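Local structure of penicillin binding protein 2X (Streptococcus thermophilus, 5U47) at residues Tyr378-Pro383 / Ile412-Val417; Met297-Leu302 / Ser467-Tyr472; Ser223-Thr228 / Met570-Thr575. The protein binds penicillin and is probably a transpeptidase that forms peptide cross-links between peptidoglycan strands during septal wall synthesis and is inactivated by beta-lactams. The protein carries 1 engineered substitution. All coordinates share one frame; numbering follows the deposited sequence.

Contact 1: residues Tyr378-Pro383 / Ile412-Val417; sequences YKFGIP and ISVTQV
Val-414 CG1 approaches the CD1-CE1 side of the Phe-380 ring obliquely, lying 3.6 Å from Phe-380 CD1 and 3.7 Å from Phe-380 CE1. On Val-414, CG1 is anti to the carbonyl carbon (chi1 -55°), the branch that faces the phenyl ring. A looser touch joins the root of the same aromatic side chain to the strand before Val-414: Phe-380 CB is 4.3 Å from Ile-412 CD1. Outside the two segments, Met-297 and Met-300 of helix 297-308, Met-419 of helix 416-427 and Val-396 also pack on Phe-380, which is buried.

The backbone that presents this ring is a compact reversal. Lys-379, with positive phi, ends helix 368-377 in a Schellman motif and also opens a type II turn closed by Ile-382 N to Lys-379 O at 3.1 Å. Gly-381 takes the third turn position at phi 86°, a left-handed conformation suited to glycine.

Beside the apolar pair, the segments stand apart and no direct hydrogen bond crosses between them. A water spans the interval: it accepts from Gly-381 N at 2.8 Å and donates to Ser-413 O, also at 2.8 Å, and it lies in the plane of the Phe-380 ring at its edge. Gly-381 and Ser-413 are both partly exposed, in contrast to the buried Phe-380, Ile-412 and Val-414. Further along, Thr-415 is the N-cap of helix 416-427: its side chain caps a backbone N of the first turn, and its own N donates to Gln-418 OE1. Gln-418 NE2 and Arg-421 NH1 of that helix both donate to Ile-382 O.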
loop_
_atom_site.group_PDB
_atom_site.type_symbol
_atom_site.label_atom_id
_atom_site.label_comp_id
_atom_site.label_asym_id
_atom_site.label_seq_id
_atom_site.Cartn_x
_atom_site.Cartn_y
_atom_site.Cartn_z
ATOM N N TYR A 378 19.638 -2.718 4.941
ATOM C CA TYR A 378 18.595 -2.025 4.184
ATOM C C TYR A 378 17.369 -2.948 3.936
ATOM O O TYR A 378 16.366 -2.513 3.362
ATOM C CB TYR A 378 19.143 -1.458 2.874
ATOM C CG TYR A 378 19.722 -0.054 2.976
ATOM C CD1 TYR A 378 18.881 1.041 3.183
ATOM C CD2 TYR A 378 21.092 0.193 2.794
ATOM C CE1 TYR A 378 19.376 2.330 3.240
ATOM C CE2 TYR A 378 21.605 1.484 2.856
ATOM C CZ TYR A 378 20.743 2.556 3.070
ATOM O OH TYR A 378 21.222 3.857 3.140
ATOM N N LYS A 379 17.502 -4.212 4.338
ATOM C CA LYS A 379 16.440 -5.229 4.310
ATOM C C LYS A 379 15.975 -5.742 2.956
ATOM O O LYS A 379 14.855 -6.302 2.840
ATOM C CB LYS A 379 15.226 -4.799 5.157
ATOM C CG LYS A 379 15.540 -4.631 6.632
ATOM C CD LYS A 379 14.282 -4.278 7.412
ATOM C CE LYS A 379 14.572 -4.121 8.894
ATOM N NZ LYS A 379 14.889 -5.420 9.550
ATOM N N PHE A 380 16.799 -5.558 1.933
ATOM C CA PHE A 380 16.474 -6.127 0.633
ATOM C C PHE A 380 16.390 -7.635 0.752
ATOM O O PHE A 380 17.112 -8.251 1.557
ATOM C CB PHE A 380 17.451 -5.665 -0.431
ATOM C CG PHE A 380 17.304 -4.207 -0.741
ATOM C CD1 PHE A 380 16.196 -3.765 -1.429
ATOM C CD2 PHE A 380 18.237 -3.276 -0.295
ATOM C CE1 PHE A 380 16.019 -2.423 -1.714
ATOM C CE2 PHE A 380 18.069 -1.923 -0.572
ATOM C CZ PHE A 380 16.958 -1.498 -1.286
ATOM N N GLY A 381 15.448 -8.219 0.011
ATOM C CA GLY A 381 15.174 -9.658 0.086
ATOM C C GLY A 381 14.185 -10.027 1.204
ATOM O O GLY A 381 13.805 -11.192 1.338
ATOM N N ILE A 382 13.772 -9.038 2.006
ATOM C CA ILE A 382 12.827 -9.262 3.091
ATOM C C ILE A 382 11.592 -8.405 2.832
ATOM O O ILE A 382 11.715 -7.190 2.664
ATOM C CB ILE A 382 13.425 -8.893 4.465
ATOM C CG1 ILE A 382 14.752 -9.646 4.689
ATOM C CG2 ILE A 382 12.452 -9.237 5.585
ATOM C CD1 ILE A 382 15.436 -9.335 6.009
ATOM N N PRO A 383 10.399 -9.026 2.817
ATOM C CA PRO A 383 9.203 -8.205 2.582
ATOM C C PRO A 383 9.008 -7.203 3.712
ATOM O O PRO A 383 9.488 -7.437 4.838
ATOM C CB PRO A 383 8.063 -9.235 2.558
ATOM C CG PRO A 383 8.578 -10.401 3.309
ATOM C CD PRO A 383 10.058 -10.438 3.064
ATOM N N ILE A 412 19.749 -7.946 -8.806
ATOM C CA ILE A 412 19.021 -7.893 -7.549
ATOM C C ILE A 412 17.579 -7.477 -7.876
ATOM O O ILE A 412 17.363 -6.613 -8.715
ATOM C CB ILE A 412 19.681 -6.929 -6.527
ATOM C CG1 ILE A 412 18.932 -6.964 -5.190
ATOM C CG2 ILE A 412 19.733 -5.493 -7.043
ATOM C CD1 ILE A 412 19.658 -6.260 -4.066
ATOM N N SER A 413 16.604 -8.126 -7.250
ATOM C CA SER A 413 15.199 -7.830 -7.490
ATOM C C SER A 413 14.564 -7.258 -6.254
ATOM O O SER A 413 14.748 -7.791 -5.156
ATOM C CB SER A 413 14.447 -9.083 -7.888
ATOM O OG SER A 413 14.953 -9.559 -9.108
ATOM N N VAL A 414 13.806 -6.187 -6.450
ATOM C CA VAL A 414 13.111 -5.491 -5.356
ATOM C C VAL A 414 11.655 -5.206 -5.711
ATOM O O VAL A 414 11.244 -5.384 -6.862
ATOM C CB VAL A 414 13.763 -4.112 -5.085
ATOM C CG1 VAL A 414 15.251 -4.253 -4.818
ATOM C CG2 VAL A 414 13.522 -3.126 -6.237
ATOM N N THR A 415 10.884 -4.768 -4.714
ATOM C CA THR A 415 9.552 -4.253 -4.923
ATOM C C THR A 415 9.666 -2.754 -4.686
ATOM O O THR A 415 10.623 -2.272 -4.055
ATOM C CB THR A 415 8.520 -4.798 -3.920
ATOM O OG1 THR A 415 8.935 -4.466 -2.593
ATOM C CG2 THR A 415 8.414 -6.276 -4.043
ATOM N N GLN A 416 8.685 -2.009 -5.182
ATOM C CA GLN A 416 8.671 -0.561 -5.008
ATOM C C GLN A 416 8.682 -0.209 -3.529
ATOM O O GLN A 416 9.404 0.709 -3.099
ATOM C CB GLN A 416 7.428 0.070 -5.673
ATOM C CG GLN A 416 7.373 1.581 -5.399
ATOM C CD GLN A 416 6.181 2.317 -5.950
ATOM O OE1 GLN A 416 6.030 3.511 -5.675
ATOM N NE2 GLN A 416 5.308 1.630 -6.691
ATOM N N VAL A 417 7.886 -0.933 -2.745
ATOM C CA VAL A 417 7.797 -0.627 -1.318
ATOM C C VAL A 417 9.135 -0.900 -0.582
ATOM O O VAL A 417 9.441 -0.212 0.381
ATOM C CB VAL A 417 6.560 -1.261 -0.671
ATOM C CG1 VAL A 417 6.699 -2.785 -0.606
ATOM C CG2 VAL A 417 6.284 -0.639 0.694
HETATM O O HOH W 1 14.672 -7.051 -2.417
#

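Contact 2: residues Met297-Leu302 / Ser467-Tyr472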
loop_
_atom_site.group_PDB
_atom_site.type_symbol
_atom_site.label_atom_id
_atom_site.label_comp_id
_atom_site.label_asym_id
_atom_site.label_seq_id
_atom_site.Cartn_x
_atom_site.Cartn_y
_atom_site.Cartn_z
ATOM N N MET A 297 19.585 2.545 -6.920
ATOM C CA MET A 297 20.252 1.735 -5.900
ATOM C C MET A 297 21.625 2.341 -5.534
ATOM O O MET A 297 22.125 2.089 -4.461
ATOM C CB MET A 297 20.392 0.265 -6.328
ATOM C CG MET A 297 21.020 -0.653 -5.289
ATOM S SD MET A 297 20.069 -0.856 -3.755
ATOM C CE MET A 297 18.694 -1.827 -4.332
ATOM N N LYS A 298 22.192 3.169 -6.412
ATOM C CA LYS A 298 23.453 3.862 -6.129
ATOM C C LYS A 298 23.336 4.807 -4.931
ATOM O O LYS A 298 24.350 5.208 -4.375
ATOM C CB LYS A 298 23.938 4.663 -7.351
ATOM C CG LYS A 298 24.232 3.805 -8.570
ATOM C CD LYS A 298 24.682 4.611 -9.778
ATOM C CE LYS A 298 25.137 3.651 -10.880
ATOM N NZ LYS A 298 25.173 4.243 -12.223
ATOM N N VAL A 299 22.109 5.169 -4.548
ATOM C CA VAL A 299 21.882 6.011 -3.373
ATOM C C VAL A 299 22.309 5.184 -2.166
ATOM O O VAL A 299 23.073 5.667 -1.322
ATOM C CB VAL A 299 20.403 6.459 -3.252
ATOM C CG1 VAL A 299 20.125 7.191 -1.948
ATOM C CG2 VAL A 299 20.011 7.367 -4.416
ATOM N N MET A 300 21.819 3.944 -2.091
ATOM C CA MET A 300 22.186 3.043 -0.998
ATOM C C MET A 300 23.695 2.781 -1.021
ATOM O O MET A 300 24.344 2.817 0.026
ATOM C CB MET A 300 21.446 1.708 -1.088
ATOM C CG MET A 300 19.982 1.676 -0.669
ATOM S SD MET A 300 18.803 2.696 -1.579
ATOM C CE MET A 300 18.833 4.176 -0.612
ATOM N N LEU A 301 24.236 2.525 -2.218
ATOM C CA LEU A 301 25.669 2.249 -2.388
ATOM C C LEU A 301 26.528 3.367 -1.865
ATOM O O LEU A 301 27.444 3.132 -1.093
ATOM C CB LEU A 301 26.040 2.046 -3.850
ATOM C CG LEU A 301 27.566 1.817 -4.007
ATOM C CD1 LEU A 301 27.944 0.411 -3.572
ATOM C CD2 LEU A 301 28.013 2.058 -5.406
ATOM N N LEU A 302 26.246 4.580 -2.326
ATOM C CA LEU A 302 26.974 5.758 -1.906
ATOM C C LEU A 302 26.896 5.965 -0.401
ATOM O O LEU A 302 27.910 6.290 0.219
ATOM C CB LEU A 302 26.446 7.001 -2.621
ATOM C CG LEU A 302 27.126 8.327 -2.267
ATOM C CD1 LEU A 302 28.602 8.293 -2.617
ATOM C CD2 LEU A 302 26.454 9.481 -2.981
ATOM N N SER A 467 23.179 12.507 5.329
ATOM C CA SER A 467 23.227 13.913 4.984
ATOM C C SER A 467 24.174 14.195 3.811
ATOM O O SER A 467 23.851 14.972 2.900
ATOM C CB SER A 467 23.680 14.703 6.211
ATOM O OG SER A 467 23.975 16.043 5.869
ATOM N N GLU A 468 25.354 13.579 3.850
ATOM C CA GLU A 468 26.326 13.735 2.764
ATOM C C GLU A 468 25.805 13.127 1.467
ATOM O O GLU A 468 25.988 13.705 0.392
ATOM C CB GLU A 468 27.705 13.188 3.163
ATOM C CG GLU A 468 28.336 14.043 4.247
ATOM C CD GLU A 468 29.704 13.560 4.694
ATOM O OE1 GLU A 468 30.277 14.172 5.637
ATOM O OE2 GLU A 468 30.209 12.576 4.112
ATOM N N THR A 469 25.146 11.981 1.569
ATOM C CA THR A 469 24.548 11.341 0.405
ATOM C C THR A 469 23.528 12.295 -0.241
ATOM O O THR A 469 23.563 12.497 -1.458
ATOM C CB THR A 469 23.881 9.992 0.762
ATOM O OG1 THR A 469 24.872 9.089 1.258
ATOM C CG2 THR A 469 23.230 9.365 -0.456
ATOM N N ARG A 470 22.677 12.922 0.582
ATOM C CA ARG A 470 21.670 13.864 0.067
ATOM C C ARG A 470 22.315 15.065 -0.615
ATOM O O ARG A 470 21.839 15.518 -1.652
ATOM C CB ARG A 470 20.710 14.337 1.156
ATOM C CG ARG A 470 19.735 13.262 1.658
ATOM C CD ARG A 470 18.579 13.861 2.457
ATOM N NE ARG A 470 19.032 14.774 3.512
ATOM C CZ ARG A 470 19.495 14.410 4.711
ATOM N NH1 ARG A 470 19.604 13.125 5.067
ATOM N NH2 ARG A 470 19.882 15.344 5.570
ATOM N N ASN A 471 23.403 15.566 -0.043
ATOM C CA ASN A 471 24.112 16.688 -0.650
ATOM C C ASN A 471 24.743 16.280 -1.999
ATOM O O ASN A 471 24.627 17.019 -2.971
ATOM C CB ASN A 471 25.148 17.278 0.292
ATOM C CG ASN A 471 25.861 18.466 -0.328
ATOM O OD1 ASN A 471 25.220 19.423 -0.764
ATOM N ND2 ASN A 471 27.183 18.398 -0.399
ATOM N N TYR A 472 25.375 15.109 -2.075
ATOM C CA TYR A 472 25.935 14.651 -3.362
ATOM C C TYR A 472 24.829 14.507 -4.408
ATOM O O TYR A 472 25.041 14.784 -5.586
ATOM C CB TYR A 472 26.720 13.332 -3.230
ATOM C CG TYR A 472 28.009 13.458 -2.443
ATOM C CD1 TYR A 472 29.017 14.312 -2.868
ATOM C CD2 TYR A 472 28.244 12.690 -1.309
ATOM C CE1 TYR A 472 30.210 14.434 -2.162
ATOM C CE2 TYR A 472 29.425 12.808 -0.600
ATOM C CZ TYR A 472 30.403 13.679 -1.035
ATOM O OH TYR A 472 31.577 13.792 -0.338
#
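Apolar contact is carried by Leu-302, whose CD2 lies 3.9 Å from Tyr-472 CB and 4.0 Å from Tyr-472 CD2. The two side chains cross at about a right angle, and the methyl group meets the ring obliquely. Leu-302 has CG anti to its backbone N (chi1 180°), which extends the isobutyl group toward helix 463-478. Phe-311 touches Leu-302 and meets the Tyr-472 ring edge-to-face.

The Thr-469 methyl packs on both backbone and side chain: CG2 is 3.8 Å from Val-299 O and 4.1 Å from Val-299 CG1. The polar branch of Thr-469 does not bond across the interface: OG1 is hydrogen-bonded to Ala-465 O, one turn back in its own helix, so the hydroxyl is satisfied while the methyl faces the neighbour.

No hydrogen bond links the segments. Their axes approach to 10.0 Å at 134°, a steeply inclined, broadly antiparallel crossing. Lys-298, in helix 297-308, takes no part in the interface; its NZ bonds Ser-295 OG, Ser-354 OG and Asn-356 OD1. That arrangement is consistent with the SxxK and SxN motifs at the active site of penicillin-binding transpeptidases.

Contact 3: residues Ser223-Thr228 / Met570-Thr575; sequences SAPLQT and MSMGAT
Met-572 reaches across to the first turn of helix 224-241 with its terminal methyl: CE lies 3.2 Å from Ser-223 OG and 3.8 Å from Pro-225 CB. Further back along the chain, Met-572 SD comes within 4.2 Å of Leu-226 CB. The thioether is extended at chi2 and then bends at chi3 (71°), and this last turn brings the methyl against both the serine hydroxyl and the proline, whose side chain the methionine crosses at about a right angle.

Ser-223 is the N-cap of the helix. Its OG, anti to the backbone N at chi1 169°, accepts a weak but fairly straight bond from Leu-226 N (3.5 Å, 164°), so the methyl packs against a capping oxygen. A water close to Ser-223 OG also gives a weak bond to Thr-575 O at 3.3 Å.

Behind the methionine, Gly-573, with positive phi, follows helix 558-572 and is the N-cap residue of the short helix 574-577. Residues 573 to 575 are poorly ordered, and the bonds returning from Thr-575 to Met-572 O are weak. The loop between strands 35-36 and 42-55 reaches both segments: Asp-37 OD2 accepts from Ala-224 N, and Asn-39 ND2 donates to Thr-575 O. Leu-226 also packs on Leu-259 and Ala-260, and Ser-223 shares a backbone bond with Leu-259, so the start of helix 224-241 touches both the end of helix 558-572 and edge strand 258-264 of the five-stranded antiparallel sheet.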
loop_
_atom_site.group_PDB
_atom_site.type_symbol
_atom_site.label_atom_id
_atom_site.label_comp_id
_atom_site.label_asym_id
_atom_site.label_seq_id
_atom_site.Cartn_x
_atom_site.Cartn_y
_atom_site.Cartn_z
ATOM N N SER A 223 -3.757 11.573 0.852
ATOM C CA SER A 223 -4.302 12.909 0.771
ATOM C C SER A 223 -5.068 12.957 -0.530
ATOM O O SER A 223 -4.447 12.947 -1.610
ATOM C CB SER A 223 -3.177 13.921 0.722
ATOM O OG SER A 223 -3.660 15.210 0.389
ATOM N N ALA A 224 -6.399 12.975 -0.458
ATOM C CA ALA A 224 -7.192 13.026 -1.692
ATOM C C ALA A 224 -6.810 14.151 -2.653
ATOM O O ALA A 224 -6.686 13.892 -3.859
ATOM C CB ALA A 224 -8.696 13.010 -1.407
ATOM N N PRO A 225 -6.591 15.394 -2.145
ATOM C CA PRO A 225 -6.181 16.474 -3.055
ATOM C C PRO A 225 -4.874 16.177 -3.785
ATOM O O PRO A 225 -4.769 16.380 -5.004
ATOM C CB PRO A 225 -5.997 17.690 -2.118
ATOM C CG PRO A 225 -6.834 17.384 -0.914
ATOM C CD PRO A 225 -6.869 15.891 -0.786
ATOM N N LEU A 226 -3.877 15.694 -3.046
ATOM C CA LEU A 226 -2.589 15.381 -3.650
ATOM C C LEU A 226 -2.734 14.222 -4.622
ATOM O O LEU A 226 -2.169 14.250 -5.719
ATOM C CB LEU A 226 -1.552 15.018 -2.589
ATOM C CG LEU A 226 -0.142 14.770 -3.125
ATOM C CD1 LEU A 226 0.394 16.044 -3.750
ATOM C CD2 LEU A 226 0.779 14.289 -2.019
ATOM N N GLN A 227 -3.470 13.199 -4.205
ATOM C CA GLN A 227 -3.694 12.018 -5.051
ATOM C C GLN A 227 -4.361 12.404 -6.372
ATOM O O GLN A 227 -3.949 11.932 -7.422
ATOM C CB GLN A 227 -4.547 10.996 -4.324
ATOM C CG GLN A 227 -4.823 9.716 -5.117
ATOM C CD GLN A 227 -3.625 8.763 -5.175
ATOM O OE1 GLN A 227 -2.952 8.521 -4.162
ATOM N NE2 GLN A 227 -3.404 8.170 -6.331
ATOM N N THR A 228 -5.393 13.250 -6.302
ATOM C CA THR A 228 -6.127 13.722 -7.495
ATOM C C THR A 228 -5.182 14.424 -8.445
ATOM O O THR A 228 -5.187 14.180 -9.649
ATOM C CB THR A 228 -7.325 14.631 -7.089
ATOM O OG1 THR A 228 -8.231 13.854 -6.302
ATOM C CG2 THR A 228 -8.088 15.172 -8.297
ATOM N N MET A 570 4.282 20.577 -1.059
ATOM C CA MET A 570 4.846 21.664 -0.254
ATOM C C MET A 570 3.821 22.782 -0.008
ATOM O O MET A 570 3.762 23.328 1.090
ATOM C CB MET A 570 6.112 22.237 -0.899
ATOM C CG MET A 570 7.305 21.297 -0.893
ATOM S SD MET A 570 7.951 20.900 0.750
ATOM C CE MET A 570 8.679 22.455 1.232
ATOM N N SER A 571 3.000 23.105 -1.008
ATOM C CA SER A 571 2.021 24.177 -0.846
ATOM C C SER A 571 0.897 23.824 0.149
ATOM O O SER A 571 0.258 24.729 0.680
ATOM C CB SER A 571 1.387 24.557 -2.190
ATOM O OG SER A 571 0.511 23.524 -2.622
ATOM N N MET A 572 0.667 22.531 0.404
ATOM C CA MET A 572 -0.431 22.108 1.290
ATOM C C MET A 572 -0.198 22.341 2.783
ATOM O O MET A 572 -1.138 22.727 3.494
ATOM C CB MET A 572 -0.828 20.664 1.003
ATOM C CG MET A 572 -1.529 20.544 -0.342
ATOM S SD MET A 572 -1.856 18.855 -0.877
ATOM C CE MET A 572 -3.154 18.396 0.268
ATOM N N GLY A 573 1.023 22.122 3.262
ATOM C CA GLY A 573 1.343 22.392 4.673
ATOM C C GLY A 573 0.579 21.529 5.659
ATOM O O GLY A 573 0.620 20.303 5.581
ATOM N N ALA A 574 -0.141 22.185 6.568
ATOM C CA ALA A 574 -0.922 21.513 7.611
ATOM C C ALA A 574 -2.037 20.589 7.103
ATOM O O ALA A 574 -2.673 19.904 7.902
ATOM C CB ALA A 574 -1.504 22.548 8.569
ATOM N N THR A 575 -2.303 20.580 5.800
ATOM C CA THR A 575 -3.320 19.667 5.278
ATOM C C THR A 575 -2.722 18.256 5.177
ATOM O O THR A 575 -3.433 17.263 5.385
ATOM C CB THR A 575 -3.878 20.129 3.916
ATOM O OG1 THR A 575 -4.293 21.498 4.002
ATOM C CG2 THR A 575 -5.073 19.282 3.504
HETATM O O HOH W 2 -4.668 16.072 2.526
#

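The three contacts are nested along the chain: contact 1 lies inside the loop closed by contact 2, and both lie inside that closed by contact 3. Contacts 1 and 2 have centres 18 Å apart and touch through helix 297-308, where Phe-380 CZ lies 3.5 Å from Met-297 CE; helix 416-427, which begins in contact 1, also packs on side chains of contact 2. Both bear on helix 297-308, which holds Lys-298 of what is probably the SxxK motif. Contact 3 is separate, its centre 28 Å from each of the others and its nearest atoms about 10 Å from contact 1 and about 13 Å from contact 2. It joins helices 224-241 and 558-572, far apart in sequence, beside edge strand 258-264.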